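Local coordinates for protein beta-xylanase (Caldicellulosiruptor kristjanssonii, PDB 7NWN) that probably binds plant cell-wall carbohydrate through a family 9 carbohydrate-binding module belonging to a multimodular, hyperthermostable xylanase-glucuronoyl esterase, at residues A[183-188]-A[194-199]; A[106-109]-A[113-116]; A[60-65]-A[71-76]; A[86-91]-A[122-127]. One frame throughout, in Å; residues are numbered along the deposited sequence.

Contact 1. Residues A[183-188]-A[194-199]; sequences MFDNTG and PSLFGE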
loop_
_atom_site.group_PDB
_atom_site.type_symbol
_atom_site.label_atom_id
_atom_site.label_comp_id
_atom_site.label_asym_id
_atom_site.label_seq_id
_atom_site.Cartn_x
_atom_site.Cartn_y
_atom_site.Cartn_z
ATOM N N MET A 183 -0.026 7.425 6.448
ATOM C CA MET A 183 0.168 8.439 5.417
ATOM C C MET A 183 -0.813 9.597 5.699
ATOM O O MET A 183 -0.383 10.742 5.767
ATOM C CB MET A 183 -0.043 7.871 3.990
ATOM C CG MET A 183 0.203 8.910 2.873
ATOM S SD MET A 183 1.885 9.485 2.884
ATOM C CE MET A 183 1.631 11.190 2.413
ATOM N N PHE A 184 -2.093 9.264 5.893
ATOM C CA PHE A 184 -3.211 10.203 5.846
ATOM C C PHE A 184 -4.020 10.282 7.157
ATOM O O PHE A 184 -4.371 11.370 7.568
ATOM C CB PHE A 184 -4.148 9.845 4.691
ATOM C CG PHE A 184 -3.556 10.106 3.332
ATOM C CD1 PHE A 184 -3.084 11.376 2.984
ATOM C CD2 PHE A 184 -3.451 9.076 2.395
ATOM C CE1 PHE A 184 -2.542 11.624 1.722
ATOM C CE2 PHE A 184 -2.940 9.343 1.127
ATOM C CZ PHE A 184 -2.464 10.603 0.797
ATOM N N ASP A 185 -4.362 9.161 7.804
ATOM C CA ASP A 185 -5.225 9.204 8.977
ATOM C C ASP A 185 -4.412 9.309 10.275
ATOM O O ASP A 185 -3.563 8.465 10.568
ATOM C CB ASP A 185 -6.116 7.963 9.023
ATOM C CG ASP A 185 -6.938 7.869 10.305
ATOM O OD1 ASP A 185 -7.437 8.959 10.770
ATOM O OD2 ASP A 185 -7.131 6.715 10.797
ATOM N N ASN A 186 -4.701 10.335 11.091
ATOM C CA ASN A 186 -4.041 10.450 12.391
ATOM C C ASN A 186 -4.942 10.017 13.555
ATOM O O ASN A 186 -4.567 10.259 14.684
ATOM C CB ASN A 186 -3.445 11.842 12.649
ATOM C CG ASN A 186 -4.475 12.966 12.693
ATOM O OD1 ASN A 186 -5.683 12.760 12.620
ATOM N ND2 ASN A 186 -3.991 14.184 12.795
ATOM N N THR A 187 -6.078 9.352 13.303
ATOM C CA THR A 187 -7.060 9.147 14.358
ATOM C C THR A 187 -7.190 7.685 14.755
ATOM O O THR A 187 -8.020 7.376 15.607
ATOM C CB THR A 187 -8.473 9.624 13.973
ATOM O OG1 THR A 187 -9.050 8.711 13.042
ATOM C CG2 THR A 187 -8.537 11.043 13.442
ATOM N N GLY A 188 -6.460 6.777 14.095
ATOM C CA GLY A 188 -6.529 5.361 14.444
ATOM C C GLY A 188 -7.774 4.677 13.898
ATOM O O GLY A 188 -8.083 3.561 14.310
ATOM N N PRO A 194 -13.856 4.614 6.006
ATOM C CA PRO A 194 -13.217 4.967 4.731
ATOM C C PRO A 194 -13.067 6.458 4.436
ATOM O O PRO A 194 -12.155 6.850 3.700
ATOM C CB PRO A 194 -14.084 4.237 3.714
ATOM C CG PRO A 194 -14.642 3.075 4.498
ATOM C CD PRO A 194 -14.986 3.692 5.848
ATOM N N SER A 195 -13.896 7.293 5.083
ATOM C CA SER A 195 -13.870 8.732 4.858
ATOM C C SER A 195 -12.596 9.337 5.412
ATOM O O SER A 195 -12.272 10.482 5.122
ATOM C CB SER A 195 -15.116 9.406 5.445
ATOM O OG SER A 195 -15.043 9.581 6.857
ATOM N N LEU A 196 -11.861 8.567 6.214
ATOM C CA LEU A 196 -10.603 9.064 6.751
ATOM C C LEU A 196 -9.441 8.838 5.774
ATOM O O LEU A 196 -8.324 9.325 6.036
ATOM C CB LEU A 196 -10.325 8.331 8.076
ATOM C CG LEU A 196 -11.266 8.631 9.240
ATOM C CD1 LEU A 196 -10.865 7.853 10.492
ATOM C CD2 LEU A 196 -11.301 10.121 9.536
ATOM N N PHE A 197 -9.662 8.049 4.691
ATOM C CA PHE A 197 -8.584 7.757 3.738
ATOM C C PHE A 197 -8.196 9.058 3.047
ATOM O O PHE A 197 -9.028 9.951 2.964
ATOM C CB PHE A 197 -9.059 6.818 2.628
ATOM C CG PHE A 197 -9.460 5.449 3.090
ATOM C CD1 PHE A 197 -9.285 5.075 4.419
ATOM C CD2 PHE A 197 -9.970 4.529 2.199
ATOM C CE1 PHE A 197 -9.653 3.812 4.849
ATOM C CE2 PHE A 197 -10.314 3.256 2.626
ATOM C CZ PHE A 197 -10.173 2.909 3.958
ATOM N N GLY A 198 -6.965 9.163 2.538
ATOM C CA GLY A 198 -6.603 10.204 1.587
ATOM C C GLY A 198 -7.110 9.855 0.185
ATOM O O GLY A 198 -7.956 8.962 0.023
ATOM N N GLU A 199 -6.550 10.566 -0.806
ATOM C CA GLU A 199 -6.944 10.398 -2.198
ATOM C C GLU A 199 -5.733 10.066 -3.063
ATOM O O GLU A 199 -4.651 10.642 -2.898
ATOM C CB GLU A 199 -7.447 11.734 -2.750
ATOM C CG GLU A 199 -8.732 12.153 -2.085
ATOM C CD GLU A 199 -9.363 13.431 -2.621
ATOM O OE1 GLU A 199 -8.786 14.080 -3.551
ATOM O OE2 GLU A 199 -10.448 13.748 -2.128
#
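G198 lies over one face of the F184 ring. Its CA is 3.6 Å from the centroid of the F184 ring and 21° off the normal, a CH-pi contact. M183 CG covers the opposite face. With no side chain at G198, its CA can sit 3.4 Å from F184 CD2.

The second contact is apolar against polar. D185 has CG anti to its backbone N (chi1 174°), which turns the carboxylate toward L196 and T187. L196 CD1 lies 3.2 Å from T187 OG1 and 3.6 Å from D185 OD1.

No hydrogen bond joins the two segments. T187 OG1 donates to the syn lone pair of D185 OD1 at 2.8 Å. T187 N adds a weak bond to the same oxygen, closing an Asx turn. D185 OD2 accepts from the amides of N189 and A190. With an alanine at D185, the T187 hydroxyl and three loop amides are likely to lose the carboxylate that gathers them. E165 in strand 161-171 takes the backbone N-H groups of F184 and D185.

The touching parts run antiparallel, 177° apart. They belong to the connection between strands 177-182 and 198-202, both partners of strand 161-171 in the family 9 beta-sandwich.

Contact 2. Residues A[106-109]-A[113-116]; sequences ISYQ and LHYR. With EDO (1,2-ethanediol), chain I.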
loop_
_atom_site.group_PDB
_atom_site.type_symbol
_atom_site.label_atom_id
_atom_site.label_comp_id
_atom_site.label_asym_id
_atom_site.label_seq_id
_atom_site.Cartn_x
_atom_site.Cartn_y
_atom_site.Cartn_z
ATOM N N ILE A 106 -18.699 6.428 5.912
ATOM C CA ILE A 106 -18.123 6.553 7.244
ATOM C C ILE A 106 -17.972 5.153 7.834
ATOM O O ILE A 106 -17.439 4.992 8.918
ATOM C CB ILE A 106 -18.941 7.502 8.144
ATOM C CG1 ILE A 106 -20.406 7.063 8.278
ATOM C CG2 ILE A 106 -18.795 8.953 7.693
ATOM C CD1 ILE A 106 -21.000 7.404 9.630
ATOM N N SER A 107 -18.456 4.148 7.105
ATOM C CA SER A 107 -18.283 2.763 7.482
ATOM C C SER A 107 -18.068 1.949 6.196
ATOM O O SER A 107 -18.260 2.472 5.106
ATOM C CB SER A 107 -19.460 2.310 8.334
ATOM O OG SER A 107 -20.559 1.907 7.524
ATOM N N TYR A 108 -17.615 0.692 6.306
ATOM C CA TYR A 108 -17.032 -0.002 5.166
ATOM C C TYR A 108 -18.150 -0.453 4.222
ATOM O O TYR A 108 -19.053 -1.162 4.647
ATOM C CB TYR A 108 -16.130 -1.177 5.603
ATOM C CG TYR A 108 -14.661 -0.826 5.743
ATOM C CD1 TYR A 108 -14.249 0.157 6.636
ATOM C CD2 TYR A 108 -13.664 -1.451 4.980
ATOM C CE1 TYR A 108 -12.909 0.542 6.734
ATOM C CE2 TYR A 108 -12.318 -1.096 5.093
ATOM C CZ TYR A 108 -11.932 -0.124 6.006
ATOM O OH TYR A 108 -10.621 0.279 6.127
ATOM N N GLN A 109 -18.037 -0.122 2.931
ATOM C CA GLN A 109 -18.997 -0.633 1.954
ATOM C C GLN A 109 -18.425 -1.883 1.273
ATOM O O GLN A 109 -17.315 -2.334 1.595
ATOM C CB GLN A 109 -19.284 0.460 0.921
ATOM C CG GLN A 109 -19.481 1.849 1.502
ATOM C CD GLN A 109 -20.749 1.887 2.325
ATOM O OE1 GLN A 109 -20.740 2.299 3.480
ATOM N NE2 GLN A 109 -21.847 1.415 1.753
ATOM N N LEU A 113 -11.549 -1.908 0.693
ATOM C CA LEU A 113 -10.541 -2.959 0.864
ATOM C C LEU A 113 -9.601 -2.555 1.993
ATOM O O LEU A 113 -9.208 -1.384 2.103
ATOM C CB LEU A 113 -9.753 -3.164 -0.435
ATOM C CG LEU A 113 -10.577 -3.429 -1.716
ATOM C CD1 LEU A 113 -9.644 -3.561 -2.919
ATOM C CD2 LEU A 113 -11.477 -4.662 -1.603
ATOM N N HIS A 114 -9.209 -3.575 2.771
ATOM C CA HIS A 114 -8.175 -3.389 3.783
ATOM C C HIS A 114 -7.343 -4.673 3.881
ATOM O O HIS A 114 -7.829 -5.708 4.358
ATOM C CB HIS A 114 -8.812 -2.959 5.120
ATOM C CG HIS A 114 -7.841 -2.740 6.226
ATOM N ND1 HIS A 114 -8.214 -2.762 7.554
ATOM C CD2 HIS A 114 -6.509 -2.523 6.211
ATOM C CE1 HIS A 114 -7.170 -2.552 8.307
ATOM N NE2 HIS A 114 -6.112 -2.407 7.512
ATOM N N TYR A 115 -6.113 -4.573 3.369
ATOM C CA TYR A 115 -5.212 -5.719 3.253
ATOM C C TYR A 115 -3.982 -5.439 4.114
ATOM O O TYR A 115 -3.696 -4.277 4.409
ATOM C CB TYR A 115 -4.758 -5.864 1.797
ATOM C CG TYR A 115 -5.853 -6.283 0.841
ATOM C CD1 TYR A 115 -6.640 -7.400 1.070
ATOM C CD2 TYR A 115 -6.067 -5.573 -0.334
ATOM C CE1 TYR A 115 -7.640 -7.773 0.168
ATOM C CE2 TYR A 115 -7.020 -5.972 -1.270
ATOM C CZ TYR A 115 -7.843 -7.051 -1.001
ATOM O OH TYR A 115 -8.786 -7.434 -1.923
ATOM N N ARG A 116 -3.277 -6.515 4.479
ATOM C CA ARG A 116 -2.080 -6.431 5.335
ATOM C C ARG A 116 -1.118 -7.516 4.850
ATOM O O ARG A 116 -1.581 -8.580 4.439
ATOM C CB ARG A 116 -2.456 -6.723 6.811
ATOM C CG ARG A 116 -1.315 -6.600 7.838
ATOM C CD ARG A 116 -1.763 -6.992 9.283
ATOM N NE ARG A 116 -2.787 -6.045 9.778
ATOM C CZ ARG A 116 -4.113 -6.256 9.751
ATOM N NH1 ARG A 116 -4.613 -7.416 9.335
ATOM N NH2 ARG A 116 -4.928 -5.287 10.134
HETATM C C1 EDO I . -16.395 -5.414 2.153
HETATM O O1 EDO I . -15.604 -4.255 2.584
HETATM C C2 EDO I . -15.832 -6.793 1.842
HETATM O O2 EDO I . -15.403 -7.614 2.948
#
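Y108 reaches across to H114 with the far end of its ring. Its OH lies 3.8 Å from H114 CB, and its CE2 lies 4.0 Å from the same H114 CB. The two side chains meet at a slant. No hydrogen bond joins the segments.

The torsions explain why CB is the point of contact. H114 has CG anti to the backbone N (chi1 -180°), which carries the imidazole away from the tyrosine. The imidazole stacks with F97, and its NE2 is hydrogen-bonded to E95. Y108 has chi1 at -93°, away from the usual staggered positions. Its hydroxyl bonds to the carbonyl oxygen of A190, so the end of the ring is fixed by a polar partner. P194, F197 and F97 also touch this side chain. A leucine in place of Y108 would probably leave the A190 carbonyl without its hydroxyl partner and open a gap beside H114 and F197.

The CB of L113 points away from Y108, and its backbone O is what comes near, 4.3 Å from Y108 CE2. An ethanediol, probably from the crystallisation liquor, has O1 near the plane of the Y108 ring at its edge. This O1 lies 2.8 Å from Q109 O, and the diol is hydrogen-bonded to D112 O.

Y108 thus bridges a loop and strand 112-118. The loop carries part of a calcium site, in which D99, D103, D111 and D112 take part. Glycol molecules bound near Y108 and H114 are consistent with a pocket on this side of the beta-sandwich.

Contact 3. Residues A[60-65]-A[71-76]; sequences KFKLMW and YVLAEV
L63 and V72 lie side by side and point the same way, with L63 CD2 3.8 Å from V72 CG2. F61 and A74 share their face of the sheet, the CB of F61 meeting the CB of A74 at 4.0 Å. F61 has CG between its backbone N and carbonyl carbon (chi1 70°), which takes the ring off A74. L63 CG then sits at the ring edge, in plane, and the ring stacks with F166.

The other face carries K60, K62, M64, Y71, L73 and E75. Y71 presents an edge to the backbone of M64, its CD2 3.6 Å from M64 O. Its hydroxyl bonds to D66 and R149. K60 and E75 extend in the same direction. In the K60 conformer described here, one of two, NZ stays 4.6 Å from E75 OE1, beyond a salt bridge. A water joins them instead, accepting from K60 NZ and donating to E75 OE1. E75 OE2 forms a salt bridge with R145. Both lysines make cation-pi contacts with W45, and K62 NZ bonds to W40 O.

The strands form a beta hairpin at one edge of the four-stranded antiparallel sheet, 169° apart. Six N-H...O bonds join the hydrogen-bonded pairs K60-E75, K62-L73 and M64-Y71. F61-A74 and L63-V72 are the non-hydrogen-bonded pairs between them, so successive pairs face opposite sides.

The chemistry divides by face. F61, L63, V72 and A74 form an apolar surface, where F61 and L63 pack on strand 22-25 inside the sandwich. The other face is mixed, and its K60-E75 water link depends on the K60 conformer.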
loop_
_atom_site.group_PDB
_atom_site.type_symbol
_atom_site.label_atom_id
_atom_site.label_comp_id
_atom_site.label_asym_id
_atom_site.label_seq_id
_atom_site.Cartn_x
_atom_site.Cartn_y
_atom_site.Cartn_z
ATOM N N LYS A 60 8.686 4.357 3.398
ATOM C CA LYS A 60 8.300 5.111 2.225
ATOM C C LYS A 60 7.549 4.162 1.303
ATOM O O LYS A 60 7.622 2.938 1.455
ATOM C CB LYS A 60 9.554 5.716 1.591
ATOM C CG LYS A 60 10.743 4.759 1.466
ATOM C CD LYS A 60 12.007 5.415 0.896
ATOM C CE LYS A 60 13.291 4.592 0.935
ATOM N NZ LYS A 60 14.444 5.372 0.401
ATOM N N PHE A 61 6.811 4.727 0.353
ATOM C CA PHE A 61 6.140 3.860 -0.604
ATOM C C PHE A 61 5.923 4.641 -1.891
ATOM O O PHE A 61 5.871 5.877 -1.856
ATOM C CB PHE A 61 4.840 3.294 -0.018
ATOM C CG PHE A 61 3.757 4.330 0.139
ATOM C CD1 PHE A 61 3.668 5.099 1.297
ATOM C CD2 PHE A 61 2.831 4.543 -0.882
ATOM C CE1 PHE A 61 2.681 6.075 1.425
ATOM C CE2 PHE A 61 1.834 5.512 -0.758
ATOM C CZ PHE A 61 1.761 6.288 0.392
ATOM N N LYS A 62 5.789 3.875 -2.988
ATOM C CA LYS A 62 5.486 4.398 -4.311
ATOM C C LYS A 62 4.230 3.696 -4.797
ATOM O O LYS A 62 3.967 2.569 -4.370
ATOM C CB LYS A 62 6.647 4.100 -5.251
ATOM C CG LYS A 62 7.896 4.921 -4.931
ATOM C CD LYS A 62 9.072 4.655 -5.867
ATOM C CE LYS A 62 10.210 5.641 -5.622
ATOM N NZ LYS A 62 11.262 5.476 -6.620
ATOM N N LEU A 63 3.523 4.351 -5.716
ATOM C CA LEU A 63 2.276 3.844 -6.242
ATOM C C LEU A 63 2.394 3.879 -7.747
ATOM O O LEU A 63 3.085 4.757 -8.277
ATOM C CB LEU A 63 1.111 4.760 -5.800
ATOM C CG LEU A 63 0.729 4.714 -4.318
ATOM C CD1 LEU A 63 -0.526 5.574 -4.030
ATOM C CD2 LEU A 63 0.501 3.279 -3.859
ATOM N N MET A 64 1.657 2.975 -8.405
ATOM C CA MET A 64 1.608 2.949 -9.864
ATOM C C MET A 64 0.286 2.275 -10.211
ATOM O O MET A 64 -0.230 1.511 -9.396
ATOM C CB MET A 64 2.807 2.156 -10.404
ATOM C CG MET A 64 3.125 2.385 -11.885
ATOM S SD MET A 64 4.754 1.723 -12.369
ATOM C CE MET A 64 5.843 2.731 -11.402
ATOM N N TRP A 65 -0.297 2.581 -11.379
ATOM C CA TRP A 65 -1.509 1.885 -11.789
ATOM C C TRP A 65 -1.415 1.427 -13.238
ATOM O O TRP A 65 -0.733 2.049 -14.043
ATOM C CB TRP A 65 -2.738 2.794 -11.637
ATOM C CG TRP A 65 -2.805 3.927 -12.626
ATOM C CD1 TRP A 65 -2.094 5.095 -12.600
ATOM C CD2 TRP A 65 -3.669 4.005 -13.773
ATOM N NE1 TRP A 65 -2.457 5.910 -13.647
ATOM C CE2 TRP A 65 -3.442 5.272 -14.372
ATOM C CE3 TRP A 65 -4.615 3.139 -14.345
ATOM C CZ2 TRP A 65 -4.117 5.667 -15.535
ATOM C CZ3 TRP A 65 -5.331 3.559 -15.459
ATOM C CH2 TRP A 65 -5.037 4.784 -16.066
ATOM N N TYR A 71 -0.631 -0.787 -7.771
ATOM C CA TYR A 71 0.660 -1.347 -7.370
ATOM C C TYR A 71 1.228 -0.510 -6.236
ATOM O O TYR A 71 1.181 0.729 -6.295
ATOM C CB TYR A 71 1.663 -1.342 -8.539
ATOM C CG TYR A 71 1.214 -2.272 -9.650
ATOM C CD1 TYR A 71 1.493 -3.631 -9.604
ATOM C CD2 TYR A 71 0.462 -1.786 -10.714
ATOM C CE1 TYR A 71 1.048 -4.495 -10.595
ATOM C CE2 TYR A 71 -0.008 -2.633 -11.711
ATOM C CZ TYR A 71 0.340 -3.975 -11.678
ATOM O OH TYR A 71 -0.137 -4.799 -12.645
ATOM N N VAL A 72 1.778 -1.204 -5.225
ATOM C CA VAL A 72 2.431 -0.522 -4.113
ATOM C C VAL A 72 3.841 -1.093 -3.963
ATOM O O VAL A 72 3.974 -2.303 -3.905
ATOM C CB VAL A 72 1.651 -0.693 -2.788
ATOM C CG1 VAL A 72 2.272 0.155 -1.665
ATOM C CG2 VAL A 72 0.151 -0.354 -2.958
ATOM N N LEU A 73 4.838 -0.210 -3.832
ATOM C CA LEU A 73 6.176 -0.640 -3.440
ATOM C C LEU A 73 6.474 0.075 -2.122
ATOM O O LEU A 73 6.501 1.302 -2.126
ATOM C CB LEU A 73 7.183 -0.189 -4.509
ATOM C CG LEU A 73 8.654 -0.440 -4.147
ATOM C CD1 LEU A 73 8.924 -1.897 -4.363
ATOM C CD2 LEU A 73 9.549 0.370 -5.084
ATOM N N ALA A 74 6.618 -0.679 -1.026
ATOM C CA ALA A 74 6.926 -0.058 0.244
ATOM C C ALA A 74 8.293 -0.552 0.710
ATOM O O ALA A 74 8.610 -1.744 0.595
ATOM C CB ALA A 74 5.832 -0.370 1.255
ATOM N N GLU A 75 9.091 0.380 1.255
ATOM C CA GLU A 75 10.275 -0.032 2.008
ATOM C C GLU A 75 10.203 0.500 3.439
ATOM O O GLU A 75 9.870 1.687 3.667
ATOM C CB GLU A 75 11.539 0.525 1.341
ATOM C CG GLU A 75 11.828 -0.209 0.070
ATOM C CD GLU A 75 13.106 0.167 -0.663
ATOM O OE1 GLU A 75 13.948 0.858 -0.086
ATOM O OE2 GLU A 75 13.247 -0.269 -1.807
ATOM N N VAL A 76 10.539 -0.398 4.374
ATOM C CA VAL A 76 10.488 -0.061 5.779
ATOM C C VAL A 76 11.908 -0.205 6.347
ATOM O O VAL A 76 12.479 -1.290 6.258
ATOM C CB VAL A 76 9.499 -0.999 6.517
ATOM C CG1 VAL A 76 9.444 -0.677 8.022
ATOM C CG2 VAL A 76 8.085 -0.952 5.907
HETATM O O HOH W 1 15.532 3.191 -1.014
#

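Contact 4. Residues A[86-91]-A[122-127]; sequences STPYQQ and FKTTDA
The short 3-10 turn at P88 rests on T124 of strand 123-125, which runs into a classic beta bulge where D126 and A127 both face H114. The strand pairs with strand 112-118 in the larger sheet of the sandwich. The turn lies in the loop between strands 69-77 and 93-99. It is closed by backbone bonds from Q90 N to T87 O and from Q91 N to P88 O.

P88 and T124 cross at about a right angle. The proline ring meets both branches of the threonine. P88 CB is 3.8 Å from T124 OG1, and P88 CG is 3.8 Å from T124 CG2. The hydroxyl stands between the backbone N and the carbonyl carbon of T124 (chi1 43°), with the methyl anti to that carbonyl carbon. OG1 has a polar partner of its own, R116 NH1.

Q91 and F122 make a looser second touch. The Q91 side chain is extended, and its amide is held at both ends: NE2 bonds to N85 O and to a bound glycol, while OE1 accepts from N118 ND2. The amide and ring planes are 43° apart, and Q91 OE1 comes to 4.2 Å from F122 CD2.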
loop_
_atom_site.group_PDB
_atom_site.type_symbol
_atom_site.label_atom_id
_atom_site.label_comp_id
_atom_site.label_asym_id
_atom_site.label_seq_id
_atom_site.Cartn_x
_atom_site.Cartn_y
_atom_site.Cartn_z
ATOM N N SER A 86 0.260 -13.728 17.452
ATOM C CA SER A 86 -0.686 -14.338 16.516
ATOM C C SER A 86 -1.698 -13.319 15.972
ATOM O O SER A 86 -2.424 -13.615 15.027
ATOM C CB SER A 86 -1.396 -15.510 17.135
ATOM O OG SER A 86 -2.120 -15.030 18.253
ATOM N N THR A 87 -1.793 -12.135 16.587
ATOM C CA THR A 87 -2.628 -11.079 16.034
ATOM C C THR A 87 -1.853 -10.415 14.895
ATOM O O THR A 87 -0.782 -9.847 15.126
ATOM C CB THR A 87 -2.990 -10.012 17.085
ATOM O OG1 THR A 87 -3.611 -10.685 18.177
ATOM C CG2 THR A 87 -3.952 -8.953 16.574
ATOM N N PRO A 88 -2.391 -10.449 13.647
ATOM C CA PRO A 88 -1.712 -9.888 12.472
ATOM C C PRO A 88 -1.170 -8.472 12.602
ATOM O O PRO A 88 -0.020 -8.243 12.197
ATOM C CB PRO A 88 -2.740 -10.039 11.331
ATOM C CG PRO A 88 -3.598 -11.242 11.782
ATOM C CD PRO A 88 -3.656 -11.119 13.292
ATOM N N TYR A 89 -1.958 -7.543 13.185
ATOM C CA TYR A 89 -1.490 -6.169 13.205
ATOM C C TYR A 89 -0.472 -5.978 14.336
ATOM O O TYR A 89 0.097 -4.889 14.433
ATOM C CB TYR A 89 -2.602 -5.135 13.348
ATOM C CG TYR A 89 -3.409 -5.254 14.624
ATOM C CD1 TYR A 89 -2.981 -4.665 15.820
ATOM C CD2 TYR A 89 -4.629 -5.919 14.615
ATOM C CE1 TYR A 89 -3.738 -4.759 16.978
ATOM C CE2 TYR A 89 -5.398 -6.014 15.762
ATOM C CZ TYR A 89 -4.949 -5.439 16.944
ATOM O OH TYR A 89 -5.715 -5.522 18.075
ATOM N N GLN A 90 -0.250 -7.031 15.146
ATOM C CA GLN A 90 0.812 -6.971 16.160
ATOM C C GLN A 90 2.140 -7.547 15.641
ATOM O O GLN A 90 3.040 -7.846 16.427
ATOM C CB GLN A 90 0.355 -7.633 17.469
ATOM C CG GLN A 90 -0.815 -6.887 18.106
ATOM C CD GLN A 90 -0.495 -6.487 19.527
ATOM O OE1 GLN A 90 0.454 -5.751 19.818
ATOM N NE2 GLN A 90 -1.263 -7.048 20.442
ATOM N N GLN A 91 2.255 -7.740 14.319
ATOM C CA GLN A 91 3.499 -8.134 13.663
ATOM C C GLN A 91 3.982 -6.964 12.806
ATOM O O GLN A 91 3.179 -6.163 12.310
ATOM C CB GLN A 91 3.255 -9.364 12.787
ATOM C CG GLN A 91 2.445 -10.467 13.467
ATOM C CD GLN A 91 1.983 -11.528 12.494
ATOM O OE1 GLN A 91 2.136 -11.399 11.284
ATOM N NE2 GLN A 91 1.393 -12.609 13.005
ATOM N N PHE A 122 3.320 -12.913 4.707
ATOM C CA PHE A 122 2.059 -13.492 5.187
ATOM C C PHE A 122 0.976 -12.421 5.060
ATOM O O PHE A 122 1.073 -11.339 5.652
ATOM C CB PHE A 122 2.205 -13.954 6.652
ATOM C CG PHE A 122 0.906 -14.401 7.280
ATOM C CD1 PHE A 122 0.257 -15.543 6.830
ATOM C CD2 PHE A 122 0.311 -13.666 8.308
ATOM C CE1 PHE A 122 -0.957 -15.946 7.375
ATOM C CE2 PHE A 122 -0.892 -14.083 8.872
ATOM C CZ PHE A 122 -1.530 -15.214 8.387
ATOM N N LYS A 123 -0.054 -12.732 4.291
ATOM C CA LYS A 123 -1.109 -11.774 3.999
ATOM C C LYS A 123 -2.377 -12.056 4.808
ATOM O O LYS A 123 -2.779 -13.208 4.954
ATOM C CB LYS A 123 -1.531 -11.937 2.534
ATOM C CG LYS A 123 -0.500 -11.474 1.509
ATOM C CD LYS A 123 -0.791 -12.178 0.165
ATOM C CE LYS A 123 -0.210 -13.575 0.058
ATOM N NZ LYS A 123 1.294 -13.592 0.043
ATOM N N THR A 124 -3.072 -10.976 5.201
ATOM C CA THR A 124 -4.405 -11.088 5.790
ATOM C C THR A 124 -5.317 -10.046 5.125
ATOM O O THR A 124 -4.836 -9.011 4.637
ATOM C CB THR A 124 -4.368 -10.908 7.328
ATOM O OG1 THR A 124 -3.492 -9.827 7.629
ATOM C CG2 THR A 124 -3.877 -12.135 8.066
ATOM N N THR A 125 -6.630 -10.335 5.115
ATOM C CA THR A 125 -7.615 -9.330 4.704
ATOM C C THR A 125 -8.522 -8.942 5.889
ATOM O O THR A 125 -9.065 -9.808 6.534
ATOM C CB THR A 125 -8.477 -9.837 3.531
ATOM O OG1 THR A 125 -9.480 -8.847 3.286
ATOM C CG2 THR A 125 -9.129 -11.183 3.779
ATOM N N ASP A 126 -8.665 -7.656 6.202
ATOM C CA ASP A 126 -9.735 -7.252 7.117
ATOM C C ASP A 126 -11.024 -6.855 6.359
ATOM O O ASP A 126 -12.094 -6.699 6.959
ATOM C CB ASP A 126 -9.265 -6.102 8.000
ATOM C CG ASP A 126 -8.114 -6.491 8.935
ATOM O OD1 ASP A 126 -7.757 -7.670 8.970
ATOM O OD2 ASP A 126 -7.539 -5.606 9.549
ATOM N N ALA A 127 -10.933 -6.642 5.047
ATOM C CA ALA A 127 -12.088 -6.281 4.227
ATOM C C ALA A 127 -11.671 -6.465 2.771
ATOM O O ALA A 127 -10.633 -5.914 2.358
ATOM C CB ALA A 127 -12.462 -4.825 4.448
#

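Contacts 1, 2 and 4 all reach the larger sheet, and contact 2 is the middle member. It meets contact 1 where F197 CZ lies 3.4 Å from Y108 OH. It meets contact 4 through a salt bridge, R116 NH2 to D126 OD2 at 2.7 Å, and by packing of A127 CB on Y108 CD2. Along the chain, contact 2 lies inside the loop closed by contact 4. Contact 3 belongs to the four-stranded sheet. It touches contact 1 through M183 SD and F61 CE1, while its centre is about 19 Å from those of contacts 2 and 4. Calcium lies about 6 Å from the L73 side chain in contact 3 and about 7 Å from the F197 side chain in contact 1.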